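Local coordinates for protein short chain dehydrogenase (Leptospira borgpetersenii serovar Hardjo-bovis, PDB 6UH2) that binds NAD+ and, as a member of the short-chain dehydrogenase/reductase family, probably oxidises or reduces a CH-OH/carbonyl group with it, at residues Q31-Y40 with P230-T241. Residues are numbered along the deposited sequence; the frame is centred on the assembly and turned at random. Where two conformers were deposited one is given.
Sequences QIGSELVESY and PSDLVGGVFFLT. With NAD (nicotinamide-adenine-dinucleotide), chain D.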
ATOM      1  N   GLN B  31       9.418  -5.694 -18.443  1.00 14.28           N
ATOM      2  CA  GLN B  31       8.177  -6.426 -18.196  1.00 19.37           C
ATOM      3  C   GLN B  31       7.231  -5.628 -17.309  1.00 19.23           C
ATOM      4  O   GLN B  31       6.061  -5.421 -17.651  1.00 16.60           O
ATOM      5  CB  GLN B  31       8.458  -7.793 -17.569  1.00 18.34           C
ATOM      6  CG  GLN B  31       7.192  -8.649 -17.498  1.00 20.72           C
ATOM      7  CD  GLN B  31       7.414 -10.005 -16.883  1.00 26.35           C
ATOM      8  OE1 GLN B  31       8.483 -10.289 -16.336  1.00 27.06           O
ATOM      9  NE2 GLN B  31       6.401 -10.865 -16.974  1.00 22.74           N
ATOM     10  N   ILE B  32       7.716  -5.168 -16.157  1.00 12.87           N
ATOM     11  CA  ILE B  32       6.845  -4.396 -15.276  1.00 13.73           C
ATOM     12  C   ILE B  32       6.616  -3.005 -15.856  1.00 15.67           C
ATOM     13  O   ILE B  32       5.482  -2.516 -15.898  1.00 16.02           O
ATOM     14  CB  ILE B  32       7.439  -4.325 -13.853  1.00 14.02           C
ATOM     15  CG1 ILE B  32       7.322  -5.683 -13.167  1.00 16.06           C
ATOM     16  CG2 ILE B  32       6.739  -3.240 -13.024  1.00 12.63           C
ATOM     17  CD1 ILE B  32       8.115  -5.786 -11.869  1.00 13.15           C
ATOM     18  N   GLY B  33       7.696  -2.358 -16.314  1.00 15.23           N
ATOM     19  CA  GLY B  33       7.584  -1.010 -16.850  1.00 16.32           C
ATOM     20  C   GLY B  33       6.563  -0.885 -17.965  1.00 14.19           C
ATOM     21  O   GLY B  33       5.777   0.067 -17.991  1.00 16.25           O
ATOM     22  N   SER B  34       6.537  -1.855 -18.889  1.00 15.07           N
ATOM     23  CA  SER B  34       5.595  -1.751 -19.999  0.54 14.59           C
ATOM     24  C   SER B  34       4.154  -1.848 -19.509  1.00 16.81           C
ATOM     25  O   SER B  34       3.276  -1.148 -20.026  1.00 20.51           O
ATOM     26  CB  SER B  34       5.888  -2.817 -21.054  0.54 17.47           C
ATOM     27  OG  SER B  34       5.840  -4.112 -20.497  0.54 16.61           O
ATOM     28  N   GLU B  35       3.891  -2.692 -18.512  1.00 20.41           N
ATOM     29  CA  GLU B  35       2.550  -2.741 -17.939  1.00 20.88           C
ATOM     30  C   GLU B  35       2.187  -1.402 -17.308  1.00 13.08           C
ATOM     31  O   GLU B  35       1.057  -0.918 -17.457  1.00 13.77           O
ATOM     32  CB  GLU B  35       2.457  -3.875 -16.911  1.00 18.60           C
ATOM     33  CG  GLU B  35       1.130  -3.941 -16.172  1.00 20.17           C
ATOM     34  CD  GLU B  35      -0.008  -4.489 -17.034  1.00 29.81           C
ATOM     35  OE1 GLU B  35       0.259  -5.055 -18.112  1.00 32.03           O
ATOM     36  OE2 GLU B  35      -1.172  -4.341 -16.627  1.00 39.36           O
ATOM     37  N   LEU B  36       3.142  -0.774 -16.623  1.00 13.78           N
ATOM     38  CA  LEU B  36       2.859   0.522 -16.015  1.00 13.55           C
ATOM     39  C   LEU B  36       2.614   1.582 -17.079  1.00 16.09           C
ATOM     40  O   LEU B  36       1.726   2.422 -16.918  1.00 14.11           O
ATOM     41  CB  LEU B  36       4.002   0.948 -15.086  1.00 14.95           C
ATOM     42  CG  LEU B  36       4.295   0.050 -13.870  1.00 18.29           C
ATOM     43  CD1 LEU B  36       5.289   0.722 -12.913  1.00 15.95           C
ATOM     44  CD2 LEU B  36       3.002  -0.306 -13.136  1.00 15.33           C
ATOM     45  N   VAL B  37       3.399   1.574 -18.160  1.00 14.40           N
ATOM     46  CA  VAL B  37       3.168   2.530 -19.247  1.00 12.72           C
ATOM     47  C   VAL B  37       1.764   2.361 -19.809  1.00 17.51           C
ATOM     48  O   VAL B  37       1.003   3.328 -19.925  1.00 18.86           O
ATOM     49  CB  VAL B  37       4.229   2.368 -20.350  1.00 18.90           C
ATOM     50  CG1 VAL B  37       3.805   3.148 -21.606  1.00 16.17           C
ATOM     51  CG2 VAL B  37       5.609   2.839 -19.857  1.00 14.96           C
ATOM     52  N   GLU B  38       1.406   1.125 -20.169  1.00 14.43           N
ATOM     53  CA  GLU B  38       0.084   0.861 -20.718  1.00 15.63           C
ATOM     54  C   GLU B  38      -1.018   1.318 -19.767  1.00 15.50           C
ATOM     55  O   GLU B  38      -2.008   1.916 -20.201  1.00 15.48           O
ATOM     56  CB  GLU B  38      -0.048  -0.632 -21.015  1.00 25.25           C
ATOM     57  CG  GLU B  38      -1.105  -0.993 -22.036  1.00 41.93           C
ATOM     58  CD  GLU B  38      -1.126  -2.480 -22.324  1.00 55.40           C
ATOM     59  OE1 GLU B  38      -1.933  -3.197 -21.695  1.00 54.67           O
ATOM     60  OE2 GLU B  38      -0.314  -2.933 -23.162  1.00 65.10           O
ATOM     61  N   SER B  39      -0.860   1.053 -18.462  1.00 15.81           N
ATOM     62  CA  SER B  39      -1.900   1.408 -17.496  1.00 16.97           C
ATOM     63  C   SER B  39      -2.051   2.920 -17.358  1.00 14.42           C
ATOM     64  O   SER B  39      -3.174   3.442 -17.344  1.00 14.74           O
ATOM     65  CB  SER B  39      -1.586   0.777 -16.141  1.00 18.34           C
ATOM     66  OG  SER B  39      -1.659  -0.629 -16.237  1.00 19.57           O
ATOM     67  N   TYR B  40      -0.935   3.643 -17.255  1.00 13.98           N
ATOM     68  CA  TYR B  40      -1.025   5.094 -17.166  1.00 16.28           C
ATOM     69  C   TYR B  40      -1.618   5.698 -18.433  1.00 15.41           C
ATOM     70  O   TYR B  40      -2.431   6.625 -18.362  1.00 14.22           O
ATOM     71  CB  TYR B  40       0.347   5.697 -16.885  1.00 16.63           C
ATOM     72  CG  TYR B  40       0.687   5.773 -15.416  1.00 14.36           C
ATOM     73  CD1 TYR B  40      -0.006   6.630 -14.565  1.00 17.28           C
ATOM     74  CD2 TYR B  40       1.706   4.997 -14.882  1.00 13.00           C
ATOM     75  CE1 TYR B  40       0.315   6.709 -13.204  1.00 14.52           C
ATOM     76  CE2 TYR B  40       2.026   5.067 -13.537  1.00 15.92           C
ATOM     77  CZ  TYR B  40       1.338   5.924 -12.706  1.00 17.87           C
ATOM     78  OH  TYR B  40       1.674   5.990 -11.372  1.00 17.37           O
ATOM     79  N   PRO B 230       2.637  -8.590 -13.696  1.00 19.14           N
ATOM     80  CA  PRO B 230       2.757  -7.123 -13.673  1.00 17.69           C
ATOM     81  C   PRO B 230       1.465  -6.418 -13.292  1.00 15.50           C
ATOM     82  O   PRO B 230       1.506  -5.437 -12.540  1.00 15.86           O
ATOM     83  CB  PRO B 230       3.203  -6.798 -15.107  1.00 18.87           C
ATOM     84  CG  PRO B 230       3.957  -8.030 -15.542  1.00 24.12           C
ATOM     85  CD  PRO B 230       3.157  -9.169 -14.950  1.00 18.56           C
ATOM     86  N   SER B 231       0.314  -6.908 -13.760  1.00 16.01           N
ATOM     87  CA  SER B 231      -0.951  -6.253 -13.437  1.00 15.95           C
ATOM     88  C   SER B 231      -1.230  -6.241 -11.930  1.00 16.66           C
ATOM     89  O   SER B 231      -1.956  -5.360 -11.449  1.00 16.25           O
ATOM     90  CB  SER B 231      -2.095  -6.937 -14.193  1.00 20.45           C
ATOM     91  OG  SER B 231      -2.112  -8.324 -13.897  1.00 24.93           O
ATOM     92  N   ASP B 232      -0.672  -7.203 -11.171  1.00 14.52           N
ATOM     93  CA  ASP B 232      -0.813  -7.203  -9.712  1.00 11.45           C
ATOM     94  C   ASP B 232      -0.220  -5.962  -9.067  1.00 14.93           C
ATOM     95  O   ASP B 232      -0.530  -5.676  -7.904  1.00 15.93           O
ATOM     96  CB  ASP B 232      -0.124  -8.421  -9.068  1.00 14.11           C
ATOM     97  CG  ASP B 232      -0.792  -9.737  -9.432  1.00 18.08           C
ATOM     98  OD1 ASP B 232      -2.037  -9.769  -9.499  1.00 17.87           O
ATOM     99  OD2 ASP B 232      -0.064 -10.734  -9.649  1.00 16.36           O
ATOM    100  N   LEU B 233       0.642  -5.238  -9.777  1.00 12.10           N
ATOM    101  CA  LEU B 233       1.326  -4.091  -9.199  1.00 15.04           C
ATOM    102  C   LEU B 233       0.627  -2.775  -9.483  1.00 10.16           C
ATOM    103  O   LEU B 233       0.903  -1.790  -8.791  1.00 13.39           O
ATOM    104  CB  LEU B 233       2.767  -4.009  -9.724  1.00 12.41           C
ATOM    105  CG  LEU B 233       3.594  -5.272  -9.495  1.00 15.02           C
ATOM    106  CD1 LEU B 233       4.935  -5.155 -10.186  1.00 14.59           C
ATOM    107  CD2 LEU B 233       3.783  -5.525  -8.003  1.00 14.65           C
ATOM    108  N   VAL B 234      -0.283  -2.743 -10.457  1.00 11.72           N
ATOM    109  CA  VAL B 234      -0.809  -1.465 -10.942  1.00 13.77           C
ATOM    110  C   VAL B 234      -1.598  -0.759  -9.847  1.00 12.53           C
ATOM    111  O   VAL B 234      -1.513   0.466  -9.691  1.00 15.32           O
ATOM    112  CB  VAL B 234      -1.661  -1.686 -12.207  1.00 14.37           C
ATOM    113  CG1 VAL B 234      -2.354  -0.386 -12.641  1.00 12.94           C
ATOM    114  CG2 VAL B 234      -0.810  -2.249 -13.353  1.00 16.12           C
ATOM    115  N   GLY B 235      -2.382  -1.518  -9.075  1.00 10.09           N
ATOM    116  CA  GLY B 235      -3.194  -0.899  -8.037  1.00 16.73           C
ATOM    117  C   GLY B 235      -2.360  -0.127  -7.032  1.00 17.60           C
ATOM    118  O   GLY B 235      -2.640   1.039  -6.742  1.00 13.45           O
ATOM    119  N   GLY B 236      -1.305  -0.760  -6.511  1.00 14.94           N
ATOM    120  CA  GLY B 236      -0.435  -0.081  -5.560  1.00 11.66           C
ATOM    121  C   GLY B 236       0.349   1.066  -6.181  1.00 15.47           C
ATOM    122  O   GLY B 236       0.573   2.098  -5.535  1.00 11.79           O
ATOM    123  N   VAL B 237       0.789   0.901  -7.433  1.00 10.71           N
ATOM    124  CA  VAL B 237       1.419   2.014  -8.152  1.00 12.65           C
ATOM    125  C   VAL B 237       0.463   3.200  -8.229  1.00 16.53           C
ATOM    126  O   VAL B 237       0.831   4.337  -7.910  1.00 15.78           O
ATOM    127  CB  VAL B 237       1.880   1.564  -9.552  1.00 11.10           C
ATOM    128  CG1 VAL B 237       2.302   2.777 -10.405  1.00 12.39           C
ATOM    129  CG2 VAL B 237       3.043   0.551  -9.445  1.00 11.65           C
ATOM    130  N   PHE B 238      -0.785   2.950  -8.649  1.00 13.63           N
ATOM    131  CA  PHE B 238      -1.773   4.026  -8.719  1.00 10.32           C
ATOM    132  C   PHE B 238      -2.062   4.596  -7.335  1.00 14.05           C
ATOM    133  O   PHE B 238      -2.166   5.819  -7.165  1.00 15.18           O
ATOM    134  CB  PHE B 238      -3.074   3.519  -9.361  1.00 13.45           C
ATOM    135  CG  PHE B 238      -3.049   3.474 -10.879  1.00 13.90           C
ATOM    136  CD1 PHE B 238      -1.879   3.730 -11.589  1.00 13.84           C
ATOM    137  CD2 PHE B 238      -4.205   3.187 -11.589  1.00 17.61           C
ATOM    138  CE1 PHE B 238      -1.867   3.689 -12.981  1.00 17.92           C
ATOM    139  CE2 PHE B 238      -4.207   3.156 -12.991  1.00 20.50           C
ATOM    140  CZ  PHE B 238      -3.029   3.403 -13.682  1.00 17.95           C
ATOM    141  N   PHE B 239      -2.203   3.727  -6.334  1.00  9.85           N
ATOM    142  CA  PHE B 239      -2.444   4.201  -4.973  1.00 13.92           C
ATOM    143  C   PHE B 239      -1.365   5.184  -4.531  1.00 12.37           C
ATOM    144  O   PHE B 239      -1.666   6.290  -4.058  1.00 13.84           O
ATOM    145  CB  PHE B 239      -2.516   3.014  -4.013  1.00 14.36           C
ATOM    146  CG  PHE B 239      -2.597   3.411  -2.564  1.00 13.51           C
ATOM    147  CD1 PHE B 239      -3.695   4.106  -2.089  1.00  9.98           C
ATOM    148  CD2 PHE B 239      -1.568   3.089  -1.680  1.00 10.89           C
ATOM    149  CE1 PHE B 239      -3.782   4.476  -0.746  1.00 12.71           C
ATOM    150  CE2 PHE B 239      -1.648   3.450  -0.335  1.00 11.46           C
ATOM    151  CZ  PHE B 239      -2.756   4.144   0.128  1.00 10.33           C
ATOM    152  N   LEU B 240      -0.096   4.805  -4.684  1.00 12.56           N
ATOM    153  CA  LEU B 240       0.997   5.615  -4.150  1.00 13.08           C
ATOM    154  C   LEU B 240       1.332   6.826  -5.020  1.00 14.79           C
ATOM    155  O   LEU B 240       2.142   7.664  -4.610  1.00 12.65           O
ATOM    156  CB  LEU B 240       2.259   4.760  -3.967  1.00  9.41           C
ATOM    157  CG  LEU B 240       2.176   3.647  -2.904  1.00 11.86           C
ATOM    158  CD1 LEU B 240       3.411   2.733  -2.924  1.00  9.78           C
ATOM    159  CD2 LEU B 240       2.030   4.283  -1.523  1.00  8.82           C
ATOM    160  N   THR B 241       0.752   6.949  -6.207  1.00 11.30           N
ATOM    161  CA  THR B 241       1.017   8.122  -7.033  1.00 12.92           C
ATOM    162  C   THR B 241      -0.226   8.981  -7.237  1.00 15.77           C
ATOM    163  O   THR B 241      -0.240   9.830  -8.130  1.00 17.52           O
ATOM    164  CB  THR B 241       1.608   7.718  -8.386  1.00 15.77           C
ATOM    165  OG1 THR B 241       0.694   6.854  -9.085  1.00 15.48           O
ATOM    166  CG2 THR B 241       2.977   7.035  -8.184  1.00 12.04           C
TER
HETATM  167  PA  NAD D 301      13.138  -6.083 -16.918  1.00 19.86           P
HETATM  168  O1A NAD D 301      14.550  -6.716 -16.997  1.00 21.85           O
HETATM  169  O2A NAD D 301      11.983  -6.692 -17.715  1.00 16.83           O
HETATM  170  O5B NAD D 301      13.196  -4.480 -17.251  1.00 19.75           O
HETATM  171  C5B NAD D 301      14.203  -3.613 -16.764  1.00 20.65           C
HETATM  172  C4B NAD D 301      14.210  -2.480 -17.755  1.00 15.92           C
HETATM  173  O4B NAD D 301      15.239  -1.555 -17.237  1.00 17.53           O
HETATM  174  C3B NAD D 301      14.639  -2.902 -19.169  1.00 14.41           C
HETATM  175  O3B NAD D 301      13.748  -2.338 -20.161  1.00 15.73           O
HETATM  176  C2B NAD D 301      16.022  -2.253 -19.315  1.00 17.11           C
HETATM  177  O2B NAD D 301      16.313  -1.893 -20.673  1.00 20.04           O
HETATM  178  C1B NAD D 301      15.940  -1.052 -18.345  1.00 16.33           C
HETATM  179  N9A NAD D 301      17.309  -0.628 -18.070  1.00 18.60           N
HETATM  180  C8A NAD D 301      18.439  -1.421 -17.870  1.00 18.04           C
HETATM  181  N7A NAD D 301      19.511  -0.691 -17.718  1.00 14.53           N
HETATM  182  C5A NAD D 301      19.085   0.632 -17.844  1.00 17.88           C
HETATM  183  C6A NAD D 301      19.750   1.853 -17.806  1.00 17.62           C
HETATM  184  N6A NAD D 301      21.079   1.945 -17.601  1.00 18.42           N
HETATM  185  N1A NAD D 301      19.025   2.972 -17.958  1.00 14.97           N
HETATM  186  C2A NAD D 301      17.708   2.899 -18.160  1.00 17.63           C
HETATM  187  N3A NAD D 301      16.989   1.776 -18.226  1.00 17.07           N
HETATM  188  C4A NAD D 301      17.723   0.665 -18.060  1.00 14.65           C
HETATM  189  O3  NAD D 301      12.689  -5.975 -15.366  1.00 20.78           O
HETATM  190  PN  NAD D 301      11.264  -6.080 -14.617  1.00 21.87           P
HETATM  191  O1N NAD D 301      11.010  -7.525 -14.118  1.00 29.83           O
HETATM  192  O2N NAD D 301      10.253  -5.279 -15.442  1.00 20.69           O
HETATM  193  O5D NAD D 301      11.750  -5.242 -13.245  1.00 20.58           O
HETATM  194  C5D NAD D 301      11.389  -3.884 -13.116  1.00 20.29           C
HETATM  195  C4D NAD D 301      11.772  -3.467 -11.698  1.00 17.00           C
HETATM  196  O4D NAD D 301      11.178  -4.375 -10.687  1.00 21.57           O
HETATM  197  C3D NAD D 301      13.278  -3.621 -11.491  1.00 12.83           C
HETATM  198  O3D NAD D 301      13.769  -2.616 -10.596  1.00 15.88           O
HETATM  199  C2D NAD D 301      13.462  -4.990 -10.767  1.00 15.85           C
HETATM  200  O2D NAD D 301      14.619  -5.051  -9.949  1.00 16.21           O
HETATM  201  C1D NAD D 301      12.170  -4.980  -9.901  1.00 18.29           C
HETATM  202  N1N NAD D 301      11.668  -6.352  -9.535  1.00 20.88           N
HETATM  203  C2N NAD D 301      11.389  -7.281 -10.491  1.00 20.43           C
HETATM  204  C3N NAD D 301      10.935  -8.517 -10.105  1.00 25.76           C
HETATM  205  C7N NAD D 301      10.638  -9.529 -11.158  1.00 28.63           C
HETATM  206  O7N NAD D 301      10.417 -10.678 -10.808  1.00 25.81           O
HETATM  207  N7N NAD D 301      10.618  -9.131 -12.450  1.00 27.42           N
HETATM  208  C4N NAD D 301      10.765  -8.782  -8.735  1.00 23.55           C
HETATM  209  C5N NAD D 301      11.058  -7.833  -7.801  1.00 29.23           C
HETATM  210  C6N NAD D 301      11.515  -6.587  -8.226  1.00 24.15           C
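Pro230 packs against Glu35 near the start of this helix pair, and Tyr40 meets Phe238 and Thr241 at the far end. The CB of Pro230 meets CB of Glu35 at 3.5 Å, the two side chains crossing at about a right angle. Glu35 CG lies anti to the backbone N (chi1 175°), and a bend at chi2 carries the carboxylate alongside Ser231, with OE2 3.7 Å from Ser231 CB. Gln31 CG touches the proline ring at CG, while its NE2 is hydrogen-bonded to Phe207 O. At the other end the edge of Phe238 points at one face of Tyr40, with planes at 56°. Phe238 CE1 sits over the ring centre. Tyr40 OH donates to Thr241 OG1 (2.6 Å), which lies at the ring edge. Thr241 OG1 in turn donates to Val237 O (2.8 Å), so a short relay ties the tyrosine to the last turn of helix 231-240. Between these ends Leu36 CD2 packs on Val237 CG2. Gln31 N is hydrogen-bonded to NAD O2A (2.8 Å). Ile32 N bonds NAD O2N (2.6 Å), as in a Rossmann glycine-rich turn. The axes of segments 31-40 and 231-240 cross at -58° and come within 9.4 Å. Both helices cover the parallel sheet: Leu36 and Val237 reach strand 144-148, Leu233 strand 197-203 and Tyr40 strand 93-96, while Phe14 and Phe18 of helix 12-18 meet Phe238.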